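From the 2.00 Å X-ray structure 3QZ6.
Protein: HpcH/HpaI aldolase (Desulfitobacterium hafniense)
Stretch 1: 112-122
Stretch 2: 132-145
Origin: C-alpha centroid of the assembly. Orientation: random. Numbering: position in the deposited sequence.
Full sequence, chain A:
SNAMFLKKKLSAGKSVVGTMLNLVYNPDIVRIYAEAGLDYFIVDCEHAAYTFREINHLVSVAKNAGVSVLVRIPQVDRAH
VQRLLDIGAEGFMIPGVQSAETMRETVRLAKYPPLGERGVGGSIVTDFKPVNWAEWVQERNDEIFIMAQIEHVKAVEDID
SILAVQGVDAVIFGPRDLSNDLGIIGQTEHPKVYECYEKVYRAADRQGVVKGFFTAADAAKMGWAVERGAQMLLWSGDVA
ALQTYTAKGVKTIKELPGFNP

Stretch 1 (112-122) YPPLGERGVGG
Stretch 2 (132-145) NWAEWVQERNDEIF

A side-chain amide can dock an irregular loop onto a helix by reading both polar groups of one residue's backbone, and the HpcH/HpaI aldolase offers a compact example. Stretch 112-122 has no regular secondary structure; a cis peptide bond precedes Pro-114. Stretch 132-145 begins with Asn-132 at the N-cap, continues as a helix from Trp-133, and reaches extended Phe-145. In register, Tyr-112 CA lies 6.4 Å from Val-137 CA, the closest such pair, and the contact buries 490 Å² summed over both sides.

The hydrogen bonds centre on Asn-141, whose chi1 is -92° and chi2 -1°. Tyr-112 N donates to Asn-141 OD1 at 2.8 Å, while Asn-141 ND2 donates to Tyr-112 O at 2.9 Å. An amide suits this buried place because it carries a donor and an acceptor side by side.

Apolar packing centres on buried Tyr-112 (chi1 -67°, m; chi2 -58°), whose CA-to-CB bond points toward the helix stretch. Val-137, chi1 m, sets CG1 over one face of the Tyr-112 ring, 4.1 Å from the centroid, a CH-pi contact; Arg-140 CG lies at the ring edge, 4.1 Å from Tyr-112 CE2. Trp-136 (chi1 t, chi2 89°) meets the tyrosine rim to rim, centroids 5.9 Å apart and planes at 50°, with Tyr-112 OH 3.5 Å from Trp-136 CZ3. Farther along the loop, Val-120 (chi1 t) places CG1 3.5 Å from Trp-133 CZ3. The CA-to-CB bond of Trp-133 (chi1 m, chi2 106°) points sideways to the loop, yet the long indole brings CH2 to 3.2 Å from Gly-121 O.

Water completes the polar layer. Arg-118, extended with chi1 to chi3 all t, donates from NH1 to two waters, each at 2.9 Å; one donates to Asn-141 OD1 at 3.1 Å, and the other accepts from Arg-140 NH1 at 2.9 Å, linking two like-charged side chains.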

# COMPACT_ATOMS: atom_id res chain seq x y z
N TYR A 112 8.34 -18.23 -28.77
CA TYR A 112 9.37 -19.17 -29.20
C TYR A 112 9.15 -19.54 -30.66
O TYR A 112 8.04 -19.46 -31.17
CB TYR A 112 9.29 -20.46 -28.38
CG TYR A 112 9.64 -20.29 -26.92
CD1 TYR A 112 10.89 -19.80 -26.55
CD2 TYR A 112 8.75 -20.64 -25.92
CE1 TYR A 112 11.24 -19.66 -25.21
CE2 TYR A 112 9.09 -20.51 -24.57
CZ TYR A 112 10.33 -20.01 -24.23
OH TYR A 112 10.67 -19.88 -22.90
N PRO A 113 10.22 -19.99 -31.35
CA PRO A 113 9.99 -20.46 -32.72
C PRO A 113 8.91 -21.55 -32.75
O PRO A 113 8.79 -22.30 -31.78
CB PRO A 113 11.35 -21.06 -33.11
CG PRO A 113 12.34 -20.24 -32.29
CD PRO A 113 11.64 -20.04 -30.96
N PRO A 114 8.13 -21.64 -33.85
CA PRO A 114 8.24 -20.85 -35.08
C PRO A 114 7.40 -19.56 -35.06
O PRO A 114 7.37 -18.84 -36.05
CB PRO A 114 7.69 -21.80 -36.14
CG PRO A 114 6.64 -22.57 -35.41
CD PRO A 114 7.14 -22.72 -33.98
N LEU A 115 6.72 -19.28 -33.95
CA LEU A 115 5.86 -18.10 -33.89
C LEU A 115 6.64 -16.81 -33.62
O LEU A 115 6.11 -15.71 -33.81
CB LEU A 115 4.76 -18.29 -32.84
CG LEU A 115 3.76 -19.42 -33.11
CD1 LEU A 115 2.69 -19.49 -32.00
CD2 LEU A 115 3.10 -19.25 -34.49
N GLY A 116 7.89 -16.95 -33.19
CA GLY A 116 8.72 -15.80 -32.86
C GLY A 116 10.16 -16.22 -32.65
O GLY A 116 10.54 -17.35 -32.99
N GLU A 117 10.97 -15.33 -32.09
CA GLU A 117 12.40 -15.57 -31.94
C GLU A 117 12.85 -15.49 -30.47
O GLU A 117 14.02 -15.23 -30.19
CB GLU A 117 13.20 -14.62 -32.84
CG GLU A 117 12.90 -14.90 -34.33
CD GLU A 117 13.42 -13.84 -35.31
OE1 GLU A 117 13.98 -12.82 -34.89
OE2 GLU A 117 13.25 -14.06 -36.53
N ARG A 118 11.92 -15.72 -29.55
CA ARG A 118 12.27 -15.74 -28.12
C ARG A 118 13.32 -16.83 -27.88
O ARG A 118 13.17 -17.96 -28.34
CB ARG A 118 11.03 -16.03 -27.27
CG ARG A 118 11.30 -15.98 -25.76
CD ARG A 118 10.08 -16.39 -24.92
NE ARG A 118 10.45 -16.55 -23.51
CZ ARG A 118 9.63 -17.01 -22.56
NH1 ARG A 118 8.38 -17.35 -22.86
NH2 ARG A 118 10.07 -17.13 -21.32
N GLY A 119 14.38 -16.50 -27.14
CA GLY A 119 15.41 -17.46 -26.80
C GLY A 119 14.96 -18.41 -25.70
O GLY A 119 14.21 -18.01 -24.81
N VAL A 120 15.41 -19.65 -25.76
CA VAL A 120 14.99 -20.68 -24.81
C VAL A 120 16.02 -20.79 -23.68
O VAL A 120 17.14 -21.27 -23.90
CB VAL A 120 14.83 -22.06 -25.49
CG1 VAL A 120 14.27 -23.07 -24.51
CG2 VAL A 120 13.93 -21.96 -26.73
N GLY A 121 15.67 -20.35 -22.49
CA GLY A 121 16.58 -20.44 -21.36
C GLY A 121 16.18 -21.58 -20.44
O GLY A 121 15.39 -22.43 -20.83
N GLY A 122 16.69 -21.59 -19.21
CA GLY A 122 16.36 -22.65 -18.28
C GLY A 122 16.12 -22.12 -16.88
O GLY A 122 15.89 -20.91 -16.68
N ASN A 132 9.45 -31.40 -20.96
CA ASN A 132 9.65 -31.97 -22.30
C ASN A 132 9.76 -30.78 -23.25
O ASN A 132 8.74 -30.19 -23.61
CB ASN A 132 8.45 -32.84 -22.66
CG ASN A 132 8.55 -33.44 -24.07
OD1 ASN A 132 9.21 -32.90 -24.96
ND2 ASN A 132 7.87 -34.57 -24.27
N TRP A 133 10.97 -30.42 -23.66
CA TRP A 133 11.15 -29.13 -24.36
C TRP A 133 10.28 -28.96 -25.60
O TRP A 133 9.67 -27.91 -25.78
CB TRP A 133 12.62 -28.88 -24.71
CG TRP A 133 13.44 -28.52 -23.49
CD1 TRP A 133 14.35 -29.32 -22.85
CD2 TRP A 133 13.40 -27.29 -22.76
NE1 TRP A 133 14.88 -28.66 -21.77
CE2 TRP A 133 14.32 -27.41 -21.69
CE3 TRP A 133 12.69 -26.09 -22.91
CZ2 TRP A 133 14.54 -26.37 -20.78
CZ3 TRP A 133 12.91 -25.06 -21.99
CH2 TRP A 133 13.83 -25.21 -20.94
N ALA A 134 10.22 -30.00 -26.43
CA ALA A 134 9.51 -29.90 -27.70
C ALA A 134 8.04 -29.54 -27.48
O ALA A 134 7.49 -28.71 -28.20
CB ALA A 134 9.65 -31.21 -28.51
N GLU A 135 7.42 -30.16 -26.48
CA GLU A 135 6.03 -29.89 -26.16
C GLU A 135 5.90 -28.58 -25.40
O GLU A 135 4.98 -27.79 -25.63
CB GLU A 135 5.46 -31.01 -25.29
CG GLU A 135 4.47 -31.92 -25.98
CD GLU A 135 5.12 -32.80 -27.02
OE1 GLU A 135 4.52 -32.97 -28.11
OE2 GLU A 135 6.22 -33.32 -26.75
N TRP A 136 6.82 -28.35 -24.47
CA TRP A 136 6.70 -27.22 -23.56
C TRP A 136 6.73 -25.87 -24.26
O TRP A 136 5.93 -25.00 -23.95
CB TRP A 136 7.79 -27.30 -22.48
CG TRP A 136 7.63 -26.29 -21.39
CD1 TRP A 136 6.92 -26.44 -20.22
CD2 TRP A 136 8.18 -24.97 -21.35
NE1 TRP A 136 7.02 -25.29 -19.46
CE2 TRP A 136 7.79 -24.38 -20.13
CE3 TRP A 136 8.99 -24.23 -22.22
CZ2 TRP A 136 8.16 -23.09 -19.77
CZ3 TRP A 136 9.36 -22.95 -21.87
CH2 TRP A 136 8.94 -22.39 -20.65
N VAL A 137 7.62 -25.68 -25.23
CA VAL A 137 7.66 -24.40 -25.93
C VAL A 137 6.36 -24.12 -26.69
O VAL A 137 5.92 -22.98 -26.78
CB VAL A 137 8.89 -24.26 -26.87
CG1 VAL A 137 10.18 -24.17 -26.06
CG2 VAL A 137 8.93 -25.41 -27.89
N GLN A 138 5.74 -25.17 -27.23
CA GLN A 138 4.49 -25.01 -27.96
C GLN A 138 3.37 -24.61 -27.03
O GLN A 138 2.58 -23.71 -27.33
CB GLN A 138 4.08 -26.30 -28.68
CG GLN A 138 4.86 -26.61 -29.92
CD GLN A 138 4.27 -27.79 -30.68
OE1 GLN A 138 4.72 -28.93 -30.53
NE2 GLN A 138 3.24 -27.52 -31.48
N GLU A 139 3.28 -25.31 -25.90
CA GLU A 139 2.26 -24.99 -24.91
C GLU A 139 2.46 -23.60 -24.31
O GLU A 139 1.50 -22.86 -24.13
CB GLU A 139 2.23 -26.04 -23.80
CG GLU A 139 1.88 -27.43 -24.31
CD GLU A 139 1.64 -28.42 -23.18
OE1 GLU A 139 1.40 -27.96 -22.04
OE2 GLU A 139 1.68 -29.64 -23.44
N ARG A 140 3.70 -23.24 -24.01
CA ARG A 140 3.94 -21.92 -23.42
C ARG A 140 3.56 -20.80 -24.41
O ARG A 140 2.99 -19.79 -24.01
CB ARG A 140 5.39 -21.78 -22.95
CG ARG A 140 5.70 -20.44 -22.29
CD ARG A 140 4.67 -20.09 -21.22
NE ARG A 140 4.54 -21.15 -20.22
CZ ARG A 140 5.21 -21.20 -19.07
NH1 ARG A 140 6.07 -20.24 -18.74
NH2 ARG A 140 5.01 -22.22 -18.24
N ASN A 141 3.86 -20.99 -25.69
CA ASN A 141 3.49 -19.97 -26.69
C ASN A 141 1.99 -19.67 -26.65
O ASN A 141 1.58 -18.54 -26.91
CB ASN A 141 3.88 -20.42 -28.10
CG ASN A 141 5.27 -19.94 -28.51
OD1 ASN A 141 5.97 -19.25 -27.76
ND2 ASN A 141 5.69 -20.32 -29.72
N ASP A 142 1.18 -20.67 -26.31
CA ASP A 142 -0.27 -20.49 -26.25
C ASP A 142 -0.74 -19.77 -24.99
O ASP A 142 -1.90 -19.39 -24.89
CB ASP A 142 -0.99 -21.84 -26.32
CG ASP A 142 -1.16 -22.34 -27.74
OD1 ASP A 142 -1.00 -21.52 -28.67
OD2 ASP A 142 -1.46 -23.54 -27.91
N GLU A 143 0.15 -19.60 -24.02
CA GLU A 143 -0.23 -19.01 -22.73
C GLU A 143 0.30 -17.59 -22.48
O GLU A 143 -0.21 -16.87 -21.62
CB GLU A 143 0.20 -19.94 -21.59
CG GLU A 143 -0.45 -21.32 -21.67
CD GLU A 143 0.20 -22.33 -20.75
OE1 GLU A 143 1.45 -22.34 -20.66
OE2 GLU A 143 -0.54 -23.11 -20.10
N ILE A 144 1.33 -17.20 -23.23
CA ILE A 144 1.86 -15.83 -23.17
C ILE A 144 0.77 -14.83 -23.55
O ILE A 144 0.05 -15.03 -24.53
CB ILE A 144 3.02 -15.66 -24.17
CG1 ILE A 144 4.15 -16.61 -23.80
CG2 ILE A 144 3.52 -14.22 -24.19
CD1 ILE A 144 4.53 -16.54 -22.37
N PHE A 145 0.65 -13.74 -22.80
CA PHE A 145 -0.44 -12.78 -22.98
C PHE A 145 0.07 -11.44 -23.49
O PHE A 145 0.91 -10.81 -22.86
CB PHE A 145 -1.18 -12.59 -21.64
CG PHE A 145 -2.35 -11.65 -21.73
CD1 PHE A 145 -3.56 -12.08 -22.27
CD2 PHE A 145 -2.25 -10.35 -21.28
CE1 PHE A 145 -4.64 -11.22 -22.36
CE2 PHE A 145 -3.33 -9.48 -21.37
CZ PHE A 145 -4.53 -9.92 -21.91
O HOH W 1 6.89 -17.61 -25.33
O HOH W 2 7.15 -18.04 -20.29